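Long-range contacts in beta-galacturonidase (Eisenbergiella tayi, PDB 6NCW), which hydrolyses beta-linked galacturonides as a glycoside hydrolase of family 2, and probably has some beta-glucuronidase activity: residues 68-79 with 91-102; 152-160 with 360-368. All coordinates share one frame; numbering follows the deposited sequence.

Contact 1 of 2, residues 68-79 with 91-102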
loop_
_atom_site.group_PDB
_atom_site.type_symbol
_atom_site.label_atom_id
_atom_site.label_comp_id
_atom_site.label_asym_id
_atom_site.label_seq_id
_atom_site.Cartn_x
_atom_site.Cartn_y
_atom_site.Cartn_z
ATOM N N ILE A 68 -30.102 -34.885 27.648
ATOM C CA ILE A 68 -28.970 -34.267 26.973
ATOM C C ILE A 68 -28.853 -32.797 27.359
ATOM O O ILE A 68 -29.818 -32.145 27.770
ATOM C CB ILE A 68 -29.060 -34.389 25.440
ATOM C CG1 ILE A 68 -30.186 -33.511 24.897
ATOM C CG2 ILE A 68 -29.227 -35.849 25.027
ATOM C CD1 ILE A 68 -30.183 -33.367 23.374
ATOM N N ARG A 69 -27.639 -32.279 27.197
ATOM C CA ARG A 69 -27.343 -30.865 27.364
ATOM C C ARG A 69 -26.563 -30.416 26.142
ATOM O O ARG A 69 -25.541 -31.022 25.798
ATOM C CB ARG A 69 -26.543 -30.625 28.647
ATOM C CG ARG A 69 -26.181 -29.183 28.933
ATOM C CD ARG A 69 -25.315 -29.122 30.192
ATOM N NE ARG A 69 -24.844 -27.773 30.461
ATOM C CZ ARG A 69 -23.577 -27.384 30.377
ATOM N NH1 ARG A 69 -22.627 -28.250 30.038
ATOM N NH2 ARG A 69 -23.262 -26.116 30.635
ATOM N N LEU A 70 -27.057 -29.390 25.468
ATOM C CA LEU A 70 -26.312 -28.716 24.410
ATOM C C LEU A 70 -25.747 -27.422 24.981
ATOM O O LEU A 70 -26.514 -26.541 25.383
ATOM C CB LEU A 70 -27.204 -28.422 23.210
ATOM C CG LEU A 70 -27.767 -29.649 22.503
ATOM C CD1 LEU A 70 -29.127 -29.317 21.907
ATOM C CD2 LEU A 70 -26.807 -30.092 21.424
ATOM N N GLU A 71 -24.418 -27.312 25.036
ATOM C CA GLU A 71 -23.778 -26.075 25.462
ATOM C C GLU A 71 -23.294 -25.282 24.251
ATOM O O GLU A 71 -22.567 -25.808 23.397
ATOM C CB GLU A 71 -22.607 -26.316 26.411
ATOM C CG GLU A 71 -22.029 -24.958 26.893
ATOM C CD GLU A 71 -20.855 -25.081 27.837
ATOM O OE1 GLU A 71 -20.278 -26.185 27.949
ATOM O OE2 GLU A 71 -20.506 -24.048 28.461
ATOM N N PHE A 72 -23.704 -24.024 24.185
ATOM C CA PHE A 72 -23.263 -23.088 23.154
ATOM C C PHE A 72 -22.332 -22.058 23.782
ATOM O O PHE A 72 -22.735 -21.329 24.695
ATOM C CB PHE A 72 -24.463 -22.420 22.498
ATOM C CG PHE A 72 -25.346 -23.391 21.766
ATOM C CD1 PHE A 72 -26.330 -24.102 22.447
ATOM C CD2 PHE A 72 -25.169 -23.619 20.407
ATOM C CE1 PHE A 72 -27.138 -25.021 21.772
ATOM C CE2 PHE A 72 -25.974 -24.544 19.729
ATOM C CZ PHE A 72 -26.954 -25.241 20.417
ATOM N N LYS A 73 -21.088 -22.005 23.304
ATOM C CA LYS A 73 -20.126 -21.081 23.895
ATOM C C LYS A 73 -20.278 -19.654 23.371
ATOM O O LYS A 73 -19.872 -18.714 24.058
ATOM C CB LYS A 73 -18.698 -21.568 23.651
ATOM C CG LYS A 73 -18.330 -22.845 24.409
ATOM C CD LYS A 73 -18.295 -22.627 25.914
ATOM C CE LYS A 73 -17.771 -23.890 26.619
ATOM N NZ LYS A 73 -17.739 -23.752 28.100
ATOM N N GLY A 74 -20.836 -19.474 22.179
ATOM C CA GLY A 74 -21.214 -18.155 21.727
ATOM C C GLY A 74 -21.943 -18.186 20.401
ATOM O O GLY A 74 -21.468 -18.797 19.445
ATOM N N VAL A 75 -23.097 -17.531 20.325
ATOM C CA VAL A 75 -23.820 -17.336 19.074
ATOM C C VAL A 75 -24.020 -15.834 18.899
ATOM O O VAL A 75 -24.608 -15.179 19.774
ATOM C CB VAL A 75 -25.171 -18.074 19.061
ATOM C CG1 VAL A 75 -25.888 -17.845 17.733
ATOM C CG2 VAL A 75 -25.005 -19.588 19.344
ATOM N N SER A 76 -23.552 -15.289 17.765
ATOM C CA SER A 76 -23.596 -13.848 17.515
ATOM C C SER A 76 -24.847 -13.466 16.727
ATOM O O SER A 76 -25.049 -13.963 15.617
ATOM C CB SER A 76 -22.355 -13.398 16.738
ATOM O OG SER A 76 -21.171 -13.557 17.491
ATOM N N HIS A 77 -25.684 -12.578 17.280
ATOM C CA HIS A 77 -25.683 -12.213 18.697
ATOM C C HIS A 77 -26.990 -12.675 19.388
ATOM O O HIS A 77 -27.077 -12.708 20.605
ATOM C CB HIS A 77 -25.475 -10.702 18.892
ATOM C CG HIS A 77 -26.496 -9.832 18.227
ATOM N ND1 HIS A 77 -27.847 -9.920 18.491
ATOM C CD2 HIS A 77 -26.354 -8.814 17.348
ATOM C CE1 HIS A 77 -28.495 -9.012 17.786
ATOM N NE2 HIS A 77 -27.610 -8.320 17.088
ATOM N N THR A 78 -27.993 -13.056 18.596
ATOM C CA THR A 78 -29.260 -13.554 19.114
ATOM C C THR A 78 -29.526 -14.941 18.539
ATOM O O THR A 78 -29.453 -15.127 17.321
ATOM C CB THR A 78 -30.381 -12.563 18.767
ATOM O OG1 THR A 78 -30.096 -11.301 19.405
ATOM C CG2 THR A 78 -31.749 -13.072 19.227
ATOM N N ALA A 79 -29.846 -15.908 19.410
ATOM C CA ALA A 79 -29.931 -17.323 19.041
ATOM C C ALA A 79 -31.301 -17.908 19.347
ATOM O O ALA A 79 -31.912 -17.571 20.361
ATOM C CB ALA A 79 -28.880 -18.161 19.797
ATOM N N HIS A 91 -31.307 -17.203 23.267
ATOM C CA HIS A 91 -30.238 -16.487 23.952
ATOM C C HIS A 91 -29.987 -15.142 23.291
ATOM O O HIS A 91 -30.200 -14.973 22.088
ATOM C CB HIS A 91 -28.944 -17.304 23.959
ATOM C CG HIS A 91 -27.852 -16.709 24.795
ATOM N ND1 HIS A 91 -26.762 -16.058 24.249
ATOM C CD2 HIS A 91 -27.664 -16.698 26.138
ATOM C CE1 HIS A 91 -25.953 -15.674 25.222
ATOM N NE2 HIS A 91 -26.479 -16.045 26.378
ATOM N N TYR A 92 -29.547 -14.187 24.103
ATOM C CA TYR A 92 -29.072 -12.894 23.640
ATOM C C TYR A 92 -27.698 -12.645 24.245
ATOM O O TYR A 92 -27.469 -12.959 25.424
ATOM C CB TYR A 92 -30.015 -11.740 24.025
ATOM C CG TYR A 92 -29.481 -10.389 23.606
ATOM C CD1 TYR A 92 -29.764 -9.884 22.350
ATOM C CD2 TYR A 92 -28.656 -9.628 24.457
ATOM C CE1 TYR A 92 -29.264 -8.645 21.936
ATOM C CE2 TYR A 92 -28.140 -8.383 24.050
ATOM C CZ TYR A 92 -28.449 -7.900 22.785
ATOM O OH TYR A 92 -27.970 -6.668 22.339
ATOM N N ASN A 93 -26.801 -12.084 23.410
ATOM C CA ASN A 93 -25.429 -11.645 23.698
ATOM C C ASN A 93 -24.435 -12.627 23.097
ATOM O O ASN A 93 -24.435 -13.816 23.435
ATOM C CB ASN A 93 -25.142 -11.473 25.190
ATOM C CG ASN A 93 -23.888 -10.634 25.454
ATOM O OD1 ASN A 93 -23.718 -9.551 24.882
ATOM N ND2 ASN A 93 -23.020 -11.123 26.323
ATOM N N ALA A 94 -23.571 -12.125 22.216
ATOM C CA ALA A 94 -22.688 -12.981 21.434
ATOM C C ALA A 94 -21.589 -13.613 22.273
ATOM O O ALA A 94 -20.959 -14.577 21.825
ATOM C CB ALA A 94 -22.043 -12.169 20.301
ATOM N N TYR A 95 -21.327 -13.087 23.460
ATOM C CA TYR A 95 -20.023 -13.246 24.065
ATOM C C TYR A 95 -20.024 -14.074 25.339
ATOM O O TYR A 95 -18.956 -14.250 25.932
ATOM C CB TYR A 95 -19.416 -11.857 24.338
ATOM C CG TYR A 95 -19.390 -10.936 23.142
ATOM C CD1 TYR A 95 -18.506 -11.154 22.087
ATOM C CD2 TYR A 95 -20.235 -9.819 23.075
ATOM C CE1 TYR A 95 -18.454 -10.277 20.983
ATOM C CE2 TYR A 95 -20.193 -8.944 21.994
ATOM C CZ TYR A 95 -19.311 -9.180 20.949
ATOM O OH TYR A 95 -19.287 -8.313 19.880
ATOM N N THR A 96 -21.182 -14.594 25.770
ATOM C CA THR A 96 -21.291 -15.418 26.958
ATOM C C THR A 96 -21.938 -16.763 26.611
ATOM O O THR A 96 -22.787 -16.841 25.716
ATOM C CB THR A 96 -22.107 -14.715 28.050
ATOM O OG1 THR A 96 -23.301 -14.151 27.485
ATOM C CG2 THR A 96 -21.277 -13.598 28.711
ATOM N N PRO A 97 -21.535 -17.836 27.282
ATOM C CA PRO A 97 -22.070 -19.163 26.952
ATOM C C PRO A 97 -23.449 -19.376 27.561
ATOM O O PRO A 97 -23.862 -18.690 28.500
ATOM C CB PRO A 97 -21.043 -20.126 27.563
ATOM C CG PRO A 97 -20.416 -19.358 28.678
ATOM C CD PRO A 97 -20.528 -17.880 28.357
ATOM N N PHE A 98 -24.175 -20.316 26.971
ATOM C CA PHE A 98 -25.501 -20.701 27.454
ATOM C C PHE A 98 -25.705 -22.170 27.119
ATOM O O PHE A 98 -24.920 -22.764 26.375
ATOM C CB PHE A 98 -26.625 -19.828 26.853
ATOM C CG PHE A 98 -26.777 -19.939 25.325
ATOM C CD1 PHE A 98 -25.943 -19.225 24.471
ATOM C CD2 PHE A 98 -27.771 -20.730 24.764
ATOM C CE1 PHE A 98 -26.096 -19.300 23.085
ATOM C CE2 PHE A 98 -27.932 -20.822 23.386
ATOM C CZ PHE A 98 -27.091 -20.100 22.537
ATOM N N ASP A 99 -26.756 -22.770 27.677
ATOM C CA ASP A 99 -27.009 -24.180 27.396
ATOM C C ASP A 99 -28.502 -24.454 27.235
ATOM O O ASP A 99 -29.358 -23.680 27.674
ATOM C CB ASP A 99 -26.394 -25.111 28.473
ATOM C CG ASP A 99 -27.083 -25.011 29.850
ATOM O OD1 ASP A 99 -28.177 -24.424 29.980
ATOM O OD2 ASP A 99 -26.506 -25.539 30.824
ATOM N N VAL A 100 -28.793 -25.577 26.582
ATOM C CA VAL A 100 -30.136 -26.128 26.453
ATOM C C VAL A 100 -30.103 -27.527 27.039
ATOM O O VAL A 100 -29.217 -28.322 26.699
ATOM C CB VAL A 100 -30.602 -26.173 24.988
ATOM C CG1 VAL A 100 -31.976 -26.814 24.885
ATOM C CG2 VAL A 100 -30.608 -24.775 24.393
ATOM N N VAL A 101 -31.048 -27.820 27.926
ATOM C CA VAL A 101 -31.157 -29.126 28.566
ATOM C C VAL A 101 -32.466 -29.773 28.131
ATOM O O VAL A 101 -33.528 -29.145 28.195
ATOM C CB VAL A 101 -31.078 -29.011 30.096
ATOM C CG1 VAL A 101 -31.308 -30.376 30.730
ATOM C CG2 VAL A 101 -29.715 -28.442 30.500
ATOM N N LEU A 102 -32.385 -31.021 27.677
ATOM C CA LEU A 102 -33.527 -31.728 27.116
ATOM C C LEU A 102 -33.702 -33.055 27.829
ATOM O O LEU A 102 -32.762 -33.852 27.904
ATOM C CB LEU A 102 -33.357 -31.972 25.620
ATOM C CG LEU A 102 -33.578 -30.728 24.774
ATOM C CD1 LEU A 102 -33.462 -31.076 23.307
ATOM C CD2 LEU A 102 -34.934 -30.128 25.105
HETATM O O HOH W 1 -26.780 -15.587 21.565
HETATM O O HOH W 2 -23.750 -16.547 22.937
#
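F98 lies between F72 and H91: CB of F72 sits over one face of its ring, 3.7 Å from the centroid, and CB of H91 over the centre of the opposite face. The F72 and F98 rings run nearly parallel, planes 14° apart, but are slid so far past each other that they barely overlap. A chi1 of 63° sets CG of F98 between its own backbone N and carbonyl carbon and sends the ring toward the opposing strand, where CZ meets CB of A79 and, near the ring plane, CG2 of V75. On the other face of the strand pair R69 reaches over with its chain extended from CG to NE. NE donates to OD2 of D99 at 2.8 Å, in the guanidinium plane but tilted from that of the carboxylate; NH2 adds a weak bond to the same oxygen, and the two flat groups stand 88° apart. E71 takes K73 NZ on OE2 from above its carboxylate plane, completing a salt-bridge network in which the R69-E71 link is long; R69 also pairs with E145 and K73 with E317. Strands 68-72 and 98-102 are antiparallel neighbours in one sheet of the N-terminal beta domain, while 78-79 and 91-92, paired through A79 and H91, belong to a second; F72 and F98 both touch V81 of the latter. In the loops between, water 2 accepts from N of V75 at 2.9 Å and also bonds O of N93, while water 1 joins O of V75 to ND1 of H91, whose NE2 bonds E359 of helix 349-364. After the cis peptide before H77, O of H77 takes N of N93 at 2.9 Å; OG1 of T78 hydrogen-bonds ND1 of H77 and approaches CD1 of Y92 to 3.3 Å.

Contact 2 of 2, residues 152-160 with 360-368; sequences LSWIHFTPF and MITAHYNHP
CG of H156 stands anti to its carbonyl carbon, while in Y365 it stands anti to the backbone N (chi1 -172°), and the imidazole and the phenol come together as an offset stack, centroids 4.6 Å apart and planes at 9°. The overlap is carried by the ring roots: CB of Y365 lies over the H156 ring, 3.6 Å from its centroid, and CB of H156 lies over the face of Y365. W154 covers the other face of the imidazole, which is thus held between two aromatic side chains, and its indole also takes CG2 of T362 over one face. NE2 of H156 donates to O of T362 at 2.9 Å, the oxygen tilted somewhat from the imidazole plane, and meets a carbonyl lone pair near the helix end. Farther along, the hydroxyls of Y365 and T158 lie 2.7 Å apart in a hydrogen bond, fixing the far end of the phenol. N366 grips the strand backbone with both ends of its amide: OD1 accepts from N of F157 at 2.9 Å, almost straight at 175°, and ND2 donates to O of I155 at 2.8 Å, with a weak second bond to D249. These two bonds straddle H156 and use strand polar groups that point toward the barrel. This is a buried domain interface, consistent with the family 2 architecture, in which an edge strand of the immunoglobulin-like beta-sandwich docks against the C-terminal end of a TIM-barrel helix and its following turn.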
loop_
_atom_site.group_PDB
_atom_site.type_symbol
_atom_site.label_atom_id
_atom_site.label_comp_id
_atom_site.label_asym_id
_atom_site.label_seq_id
_atom_site.Cartn_x
_atom_site.Cartn_y
_atom_site.Cartn_z
ATOM N N LEU A 152 -23.341 -32.025 37.468
ATOM C CA LEU A 152 -22.647 -30.889 38.063
ATOM C C LEU A 152 -22.720 -29.694 37.111
ATOM O O LEU A 152 -22.131 -29.713 36.027
ATOM C CB LEU A 152 -21.205 -31.277 38.372
ATOM C CG LEU A 152 -21.150 -32.419 39.397
ATOM C CD1 LEU A 152 -19.734 -32.830 39.752
ATOM C CD2 LEU A 152 -21.907 -32.002 40.648
ATOM N N SER A 153 -23.435 -28.646 37.527
ATOM C CA SER A 153 -23.630 -27.462 36.699
ATOM C C SER A 153 -22.395 -26.549 36.678
ATOM O O SER A 153 -22.042 -26.011 35.624
ATOM C CB SER A 153 -24.864 -26.712 37.191
ATOM O OG SER A 153 -24.872 -25.385 36.710
ATOM N N TRP A 154 -21.726 -26.359 37.815
ATOM C CA TRP A 154 -20.465 -25.620 37.882
ATOM C C TRP A 154 -19.803 -25.889 39.230
ATOM O O TRP A 154 -20.438 -26.394 40.160
ATOM C CB TRP A 154 -20.657 -24.102 37.676
ATOM C CG TRP A 154 -21.726 -23.410 38.541
ATOM C CD1 TRP A 154 -22.987 -23.063 38.151
ATOM C CD2 TRP A 154 -21.603 -22.974 39.913
ATOM N NE1 TRP A 154 -23.660 -22.460 39.183
ATOM C CE2 TRP A 154 -22.831 -22.382 40.273
ATOM C CE3 TRP A 154 -20.580 -23.042 40.874
ATOM C CZ2 TRP A 154 -23.066 -21.850 41.549
ATOM C CZ3 TRP A 154 -20.814 -22.507 42.142
ATOM C CH2 TRP A 154 -22.050 -21.924 42.467
ATOM N N ILE A 155 -18.509 -25.570 39.305
ATOM C CA ILE A 155 -17.730 -25.557 40.539
ATOM C C ILE A 155 -16.913 -24.257 40.581
ATOM O O ILE A 155 -16.309 -23.873 39.576
ATOM C CB ILE A 155 -16.816 -26.798 40.636
ATOM C CG1 ILE A 155 -15.907 -26.723 41.863
ATOM C CG2 ILE A 155 -15.991 -26.971 39.368
ATOM C CD1 ILE A 155 -15.238 -28.047 42.186
ATOM N N HIS A 156 -16.926 -23.572 41.729
ATOM C CA HIS A 156 -16.175 -22.341 41.955
ATOM C C HIS A 156 -15.210 -22.544 43.110
ATOM O O HIS A 156 -15.635 -22.852 44.229
ATOM C CB HIS A 156 -17.095 -21.161 42.277
ATOM C CG HIS A 156 -17.961 -20.745 41.136
ATOM N ND1 HIS A 156 -18.980 -19.825 41.273
ATOM C CD2 HIS A 156 -17.956 -21.113 39.834
ATOM C CE1 HIS A 156 -19.572 -19.651 40.106
ATOM N NE2 HIS A 156 -18.969 -20.420 39.215
ATOM N N PHE A 157 -13.927 -22.339 42.848
ATOM C CA PHE A 157 -12.887 -22.452 43.855
ATOM C C PHE A 157 -12.336 -21.068 44.151
ATOM O O PHE A 157 -12.090 -20.285 43.230
ATOM C CB PHE A 157 -11.752 -23.363 43.374
ATOM C CG PHE A 157 -10.597 -23.429 44.324
ATOM C CD1 PHE A 157 -10.656 -24.251 45.450
ATOM C CD2 PHE A 157 -9.463 -22.654 44.110
ATOM C CE1 PHE A 157 -9.600 -24.300 46.339
ATOM C CE2 PHE A 157 -8.395 -22.704 44.989
ATOM C CZ PHE A 157 -8.462 -23.531 46.106
ATOM N N THR A 158 -12.131 -20.781 45.432
ATOM C CA THR A 158 -11.615 -19.499 45.897
ATOM C C THR A 158 -10.372 -19.729 46.743
ATOM O O THR A 158 -10.469 -20.379 47.799
ATOM C CB THR A 158 -12.663 -18.746 46.726
ATOM O OG1 THR A 158 -13.937 -18.804 46.070
ATOM C CG2 THR A 158 -12.238 -17.287 46.938
ATOM N N PRO A 159 -9.205 -19.224 46.348
ATOM C CA PRO A 159 -8.034 -19.278 47.231
ATOM C C PRO A 159 -8.025 -18.126 48.225
ATOM O O PRO A 159 -8.564 -17.044 47.967
ATOM C CB PRO A 159 -6.855 -19.170 46.257
ATOM C CG PRO A 159 -7.413 -18.293 45.143
ATOM C CD PRO A 159 -8.890 -18.620 45.034
ATOM N N PHE A 160 -7.405 -18.384 49.383
ATOM C CA PHE A 160 -7.214 -17.409 50.453
ATOM C C PHE A 160 -5.770 -17.481 50.927
ATOM O O PHE A 160 -5.260 -18.572 51.200
ATOM C CB PHE A 160 -8.150 -17.664 51.642
ATOM C CG PHE A 160 -9.609 -17.569 51.306
ATOM C CD1 PHE A 160 -10.233 -16.334 51.197
ATOM C CD2 PHE A 160 -10.358 -18.708 51.100
ATOM C CE1 PHE A 160 -11.573 -16.235 50.891
ATOM C CE2 PHE A 160 -11.704 -18.619 50.796
ATOM C CZ PHE A 160 -12.311 -17.372 50.693
ATOM N N MET A 360 -21.176 -14.442 32.646
ATOM C CA MET A 360 -19.735 -14.216 32.613
ATOM C C MET A 360 -19.063 -14.706 33.894
ATOM O O MET A 360 -18.093 -15.467 33.845
ATOM C CB MET A 360 -19.467 -12.725 32.373
ATOM C CG MET A 360 -18.107 -12.195 32.754
ATOM S SD MET A 360 -17.987 -10.391 32.448
ATOM C CE MET A 360 -18.789 -9.650 33.873
ATOM N N ILE A 361 -19.556 -14.281 35.054
ATOM C CA ILE A 361 -18.852 -14.627 36.290
ATOM C C ILE A 361 -19.069 -16.095 36.641
ATOM O O ILE A 361 -18.134 -16.785 37.067
ATOM C CB ILE A 361 -19.255 -13.685 37.442
ATOM C CG1 ILE A 361 -18.801 -12.256 37.118
ATOM C CG2 ILE A 361 -18.610 -14.130 38.760
ATOM C CD1 ILE A 361 -19.118 -11.222 38.177
ATOM N N THR A 362 -20.289 -16.611 36.443
ATOM C CA THR A 362 -20.522 -18.028 36.718
ATOM C C THR A 362 -19.586 -18.904 35.886
ATOM O O THR A 362 -19.025 -19.877 36.392
ATOM C CB THR A 362 -21.987 -18.387 36.456
ATOM O OG1 THR A 362 -22.826 -17.528 37.240
ATOM C CG2 THR A 362 -22.275 -19.841 36.837
ATOM N N ALA A 363 -19.354 -18.534 34.625
ATOM C CA ALA A 363 -18.543 -19.367 33.746
ATOM C C ALA A 363 -17.050 -19.192 34.002
ATOM O O ALA A 363 -16.293 -20.167 33.920
ATOM C CB ALA A 363 -18.873 -19.044 32.286
ATOM N N HIS A 364 -16.616 -17.971 34.330
ATOM C CA HIS A 364 -15.207 -17.582 34.344
ATOM C C HIS A 364 -14.626 -17.455 35.740
ATOM O O HIS A 364 -13.457 -17.076 35.875
ATOM C CB HIS A 364 -15.016 -16.245 33.610
ATOM C CG HIS A 364 -15.380 -16.296 32.159
ATOM N ND1 HIS A 364 -15.325 -15.191 31.336
ATOM C CD2 HIS A 364 -15.807 -17.325 31.383
ATOM C CE1 HIS A 364 -15.700 -15.535 30.115
ATOM N NE2 HIS A 364 -15.999 -16.825 30.115
ATOM N N TYR A 365 -15.397 -17.794 36.777
ATOM C CA TYR A 365 -14.987 -17.556 38.164
ATOM C C TYR A 365 -13.580 -18.061 38.459
ATOM O O TYR A 365 -12.846 -17.452 39.248
ATOM C CB TYR A 365 -15.977 -18.234 39.119
ATOM C CG TYR A 365 -15.732 -17.867 40.563
ATOM C CD1 TYR A 365 -16.415 -16.799 41.156
ATOM C CD2 TYR A 365 -14.796 -18.557 41.325
ATOM C CE1 TYR A 365 -16.180 -16.444 42.488
ATOM C CE2 TYR A 365 -14.550 -18.212 42.644
ATOM C CZ TYR A 365 -15.244 -17.157 43.226
ATOM O OH TYR A 365 -14.992 -16.822 44.546
ATOM N N ASN A 366 -13.198 -19.190 37.866
ATOM C CA ASN A 366 -11.997 -19.888 38.300
ATOM C C ASN A 366 -10.714 -19.398 37.651
ATOM O O ASN A 366 -9.641 -19.848 38.065
ATOM C CB ASN A 366 -12.134 -21.394 38.030
ATOM C CG ASN A 366 -13.189 -22.044 38.908
ATOM O OD1 ASN A 366 -13.295 -21.726 40.088
ATOM N ND2 ASN A 366 -13.984 -22.939 38.330
ATOM N N HIS A 367 -10.787 -18.539 36.636
ATOM C CA HIS A 367 -9.590 -18.175 35.869
ATOM C C HIS A 367 -8.655 -17.329 36.716
ATOM O O HIS A 367 -9.008 -16.194 37.054
ATOM C CB HIS A 367 -9.967 -17.424 34.581
ATOM C CG HIS A 367 -10.534 -18.312 33.514
ATOM N ND1 HIS A 367 -9.743 -19.074 32.676
ATOM C CD2 HIS A 367 -11.813 -18.583 33.168
ATOM C CE1 HIS A 367 -10.513 -19.776 31.863
ATOM N NE2 HIS A 367 -11.774 -19.495 32.141
ATOM N N PRO A 368 -7.481 -17.828 37.100
ATOM C CA PRO A 368 -6.567 -16.987 37.888
ATOM C C PRO A 368 -6.122 -15.734 37.159
ATOM O O PRO A 368 -5.752 -14.748 37.813
ATOM C CB PRO A 368 -5.387 -17.926 38.166
ATOM C CG PRO A 368 -5.425 -18.904 36.990
ATOM C CD PRO A 368 -6.890 -19.137 36.769
#

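From the N terminus, contact 1 comes first: the chain leaves strand 68-72, runs out through the hairpin 78-83/86-92 and returns along strand 98-105, closing a short loop within the N-terminal beta domain. It is complete before contact 2 opens, so the two follow in series and neither nest nor cross. Contact 2 closes a much longer loop of about 200 residues, from strand 150-162 of the immunoglobulin-like domain to the end of helix 349-364. They meet at this helix: P97 packs on A363 and T96 on M360, with the contact centres about 19 Å apart. One barrel helix therefore touches both beta domains.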